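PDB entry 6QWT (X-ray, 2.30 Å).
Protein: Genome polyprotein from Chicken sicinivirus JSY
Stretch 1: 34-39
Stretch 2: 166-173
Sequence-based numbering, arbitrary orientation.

Stretch 1, residues 34-39: KEPAVL
Stretch 2 (166-173) KVAAAKTR

The end of a helix and the turn that follows it (166–173) pack against a segment (34–39) that is extended as far as Val38 and leaves a strand after Pro36; together they bury 313 Å², and the register advances in the same sense along both. Lys166 (phi/psi -70/-29) and Val167 (-65/-49) are still helical; the CA-to-CB bond of Lys166 points sideways, without contact. Val167 makes the broadest contact. Its CA lies 5.7 Å from Ala37 CA (Ala37 -61/153), and its t rotamer (chi1 169°) sets CG2 3.8 Å from Glu35 O and 3.7 Å from Pro36 O, while CG1 meets Val38 CG2 at 4.0 Å. Val38 (-66/121), also t (173°), points toward the helix end, where its CG2 comes within 3.3 Å of Val167 O.

Ala168 (-63/-29) and Ala169 (-92/-1) face away. At Ala170 phi turns positive (60/29), closing a Schellman motif: Ala170 N bonds to Val167 O (3.0 Å) and Lys171 N to Lys166 O (2.9 Å). Ala170 CA sits 5.6 Å from Val38 CA, and its CB reaches Val38 CG1 at 4.5 Å.

The CA-to-CB bond of Lys171 (-85/83) points away, its side chain extended (m, t, t, t), and the chain returns at Thr172 (-111/141, chi1 87°, p). Thr172 CG2 lies 3.7 Å from Ala37 CB and only 3.0 Å from Val38 O, a tight approach; Thr172 OG1 donates a weak hydrogen bond to Val38 O (3.5 Å). Arg173 (-81/168) makes no contact here.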

ATOM      1  N   LYS A  34      -2.860   7.032 -20.667  1.00 26.56           N
ATOM      2  CA  LYS A  34      -2.480   5.837 -19.930  1.00 25.57           C
ATOM      3  C   LYS A  34      -2.854   4.607 -20.741  1.00 28.26           C
ATOM      4  O   LYS A  34      -3.831   4.615 -21.493  1.00 27.51           O
ATOM      5  CB  LYS A  34      -3.162   5.769 -18.558  1.00 26.51           C
ATOM      6  CG  LYS A  34      -2.522   6.630 -17.480  1.00 28.72           C
ATOM      7  CD  LYS A  34      -3.485   6.832 -16.318  1.00 33.95           C
ATOM      8  CE  LYS A  34      -2.755   6.933 -14.991  1.00 40.19           C
ATOM      9  NZ  LYS A  34      -3.715   7.060 -13.858  1.00 45.10           N
ATOM     10  N   GLU A  35      -2.071   3.549 -20.570  1.00 25.10           N
ATOM     11  CA  GLU A  35      -2.277   2.277 -21.244  1.00 27.66           C
ATOM     12  C   GLU A  35      -1.867   1.161 -20.296  1.00 25.99           C
ATOM     13  O   GLU A  35      -1.147   1.403 -19.321  1.00 21.59           O
ATOM     14  CB  GLU A  35      -1.467   2.195 -22.546  1.00 26.74           C
ATOM     15  CG  GLU A  35      -2.009   3.056 -23.676  1.00 31.70           C
ATOM     16  CD  GLU A  35      -1.147   2.990 -24.922  1.00 39.33           C
ATOM     17  OE1 GLU A  35      -0.317   2.062 -25.023  1.00 38.20           O
ATOM     18  OE2 GLU A  35      -1.296   3.867 -25.798  1.00 42.38           O
ATOM     19  N   PRO A  36      -2.324  -0.069 -20.543  1.00 22.49           N
ATOM     20  CA  PRO A  36      -1.897  -1.193 -19.698  1.00 25.12           C
ATOM     21  C   PRO A  36      -0.384  -1.362 -19.715  1.00 26.33           C
ATOM     22  O   PRO A  36       0.264  -1.205 -20.750  1.00 21.96           O
ATOM     23  CB  PRO A  36      -2.605  -2.397 -20.327  1.00 27.09           C
ATOM     24  CG  PRO A  36      -3.807  -1.813 -20.995  1.00 25.09           C
ATOM     25  CD  PRO A  36      -3.360  -0.474 -21.510  1.00 23.79           C
ATOM     26  N   ALA A  37       0.171  -1.682 -18.546  1.00 25.19           N
ATOM     27  CA  ALA A  37       1.612  -1.833 -18.407  1.00 26.87           C
ATOM     28  C   ALA A  37       2.136  -2.942 -19.312  1.00 23.44           C
ATOM     29  O   ALA A  37       1.423  -3.891 -19.653  1.00 20.67           O
ATOM     30  CB  ALA A  37       1.984  -2.142 -16.957  1.00 21.98           C
ATOM     31  N   VAL A  38       3.403  -2.811 -19.698  1.00 22.96           N
ATOM     32  CA  VAL A  38       4.069  -3.832 -20.497  1.00 23.17           C
ATOM     33  C   VAL A  38       4.212  -5.099 -19.662  1.00 23.04           C
ATOM     34  O   VAL A  38       4.825  -5.091 -18.588  1.00 20.94           O
ATOM     35  CB  VAL A  38       5.432  -3.333 -20.993  1.00 23.34           C
ATOM     36  CG1 VAL A  38       6.200  -4.460 -21.675  1.00 21.04           C
ATOM     37  CG2 VAL A  38       5.255  -2.155 -21.931  1.00 22.66           C
ATOM     38  N   LEU A  39       3.643  -6.201 -20.145  1.00 20.66           N
ATOM     39  CA  LEU A  39       3.813  -7.484 -19.481  1.00 24.89           C
ATOM     40  C   LEU A  39       4.681  -8.461 -20.259  1.00 25.47           C
ATOM     41  O   LEU A  39       5.282  -9.347 -19.646  1.00 22.75           O
ATOM     42  CB  LEU A  39       2.447  -8.131 -19.201  1.00 23.54           C
ATOM     43  CG  LEU A  39       1.455  -7.291 -18.384  1.00 24.31           C
ATOM     44  CD1 LEU A  39       0.138  -8.027 -18.207  1.00 25.98           C
ATOM     45  CD2 LEU A  39       2.034  -6.900 -17.026  1.00 22.62           C
ATOM     46  N   LYS A 166       5.785   5.543 -19.110  1.00 26.02           N
ATOM     47  CA  LYS A 166       6.230   4.338 -18.420  1.00 26.94           C
ATOM     48  C   LYS A 166       6.002   3.087 -19.261  1.00 30.95           C
ATOM     49  O   LYS A 166       6.742   2.106 -19.121  1.00 28.13           O
ATOM     50  CB  LYS A 166       5.521   4.218 -17.070  1.00 26.87           C
ATOM     51  CG  LYS A 166       5.639   5.463 -16.211  1.00 30.49           C
ATOM     52  CD  LYS A 166       5.950   5.116 -14.762  1.00 41.34           C
ATOM     53  CE  LYS A 166       5.631   6.280 -13.835  1.00 45.28           C
ATOM     54  NZ  LYS A 166       4.726   5.878 -12.718  1.00 51.80           N
ATOM     55  N   VAL A 167       4.994   3.101 -20.134  1.00 25.73           N
ATOM     56  CA  VAL A 167       4.806   1.997 -21.068  1.00 28.25           C
ATOM     57  C   VAL A 167       5.979   1.919 -22.039  1.00 30.80           C
ATOM     58  O   VAL A 167       6.574   0.853 -22.236  1.00 26.86           O
ATOM     59  CB  VAL A 167       3.465   2.148 -21.809  1.00 29.41           C
ATOM     60  CG1 VAL A 167       3.380   1.173 -22.975  1.00 24.36           C
ATOM     61  CG2 VAL A 167       2.303   1.940 -20.852  1.00 27.46           C
ATOM     62  N   ALA A 168       6.340   3.057 -22.640  1.00 27.57           N
ATOM     63  CA  ALA A 168       7.425   3.082 -23.617  1.00 28.08           C
ATOM     64  C   ALA A 168       8.758   2.683 -22.997  1.00 28.80           C
ATOM     65  O   ALA A 168       9.627   2.147 -23.693  1.00 33.85           O
ATOM     66  CB  ALA A 168       7.526   4.471 -24.246  1.00 26.05           C
ATOM     67  N   ALA A 169       8.942   2.933 -21.703  1.00 29.26           N
ATOM     68  CA  ALA A 169      10.164   2.556 -21.006  1.00 30.47           C
ATOM     69  C   ALA A 169      10.084   1.179 -20.353  1.00 27.01           C
ATOM     70  O   ALA A 169      11.068   0.745 -19.744  1.00 27.29           O
ATOM     71  CB  ALA A 169      10.511   3.610 -19.946  1.00 28.24           C
ATOM     72  N   ALA A 170       8.944   0.491 -20.466  1.00 27.12           N
ATOM     73  CA  ALA A 170       8.723  -0.826 -19.859  1.00 26.42           C
ATOM     74  C   ALA A 170       8.856  -0.789 -18.337  1.00 27.80           C
ATOM     75  O   ALA A 170       9.217  -1.789 -17.710  1.00 28.34           O
ATOM     76  CB  ALA A 170       9.660  -1.886 -20.451  1.00 24.97           C
ATOM     77  N   LYS A 171       8.551   0.360 -17.731  1.00 25.88           N
ATOM     78  CA  LYS A 171       8.614   0.520 -16.276  1.00 25.55           C
ATOM     79  C   LYS A 171       7.296   0.044 -15.673  1.00 26.46           C
ATOM     80  O   LYS A 171       6.391   0.825 -15.377  1.00 29.54           O
ATOM     81  CB  LYS A 171       8.896   1.968 -15.900  1.00 24.71           C
ATOM     82  CG  LYS A 171      10.287   2.468 -16.224  1.00 31.00           C
ATOM     83  CD  LYS A 171      10.391   3.943 -15.875  1.00 37.56           C
ATOM     84  CE  LYS A 171      11.737   4.530 -16.262  1.00 47.97           C
ATOM     85  NZ  LYS A 171      11.785   5.993 -15.969  1.00 46.92           N
ATOM     86  N   THR A 172       7.194  -1.264 -15.481  1.00 25.10           N
ATOM     87  CA  THR A 172       6.021  -1.863 -14.865  1.00 26.54           C
ATOM     88  C   THR A 172       6.391  -2.407 -13.492  1.00 25.13           C
ATOM     89  O   THR A 172       7.484  -2.951 -13.302  1.00 27.22           O
ATOM     90  CB  THR A 172       5.443  -2.965 -15.752  1.00 25.87           C
ATOM     91  OG1 THR A 172       6.092  -4.209 -15.468  1.00 34.08           O
ATOM     92  CG2 THR A 172       5.658  -2.604 -17.206  1.00 20.36           C
ATOM     93  N   ARG A 173       5.483  -2.238 -12.537  1.00 22.74           N
ATOM     94  CA  ARG A 173       5.763  -2.578 -11.154  1.00 26.99           C
ATOM     95  C   ARG A 173       5.589  -4.076 -10.920  1.00 25.27           C
ATOM     96  O   ARG A 173       5.061  -4.815 -11.758  1.00 23.40           O
ATOM     97  CB  ARG A 173       4.859  -1.782 -10.211  1.00 22.32           C
ATOM     98  CG  ARG A 173       4.929  -0.275 -10.413  1.00 23.31           C
ATOM     99  CD  ARG A 173       4.277   0.468  -9.261  1.00 31.32           C
ATOM    100  NE  ARG A 173       2.820   0.425  -9.341  1.00 30.39           N
ATOM    101  CZ  ARG A 173       2.013   0.545  -8.293  1.00 36.09           C
ATOM    102  NH1 ARG A 173       2.523   0.716  -7.082  1.00 34.27           N
ATOM    103  NH2 ARG A 173       0.696   0.493  -8.456  1.00 30.63           N
TER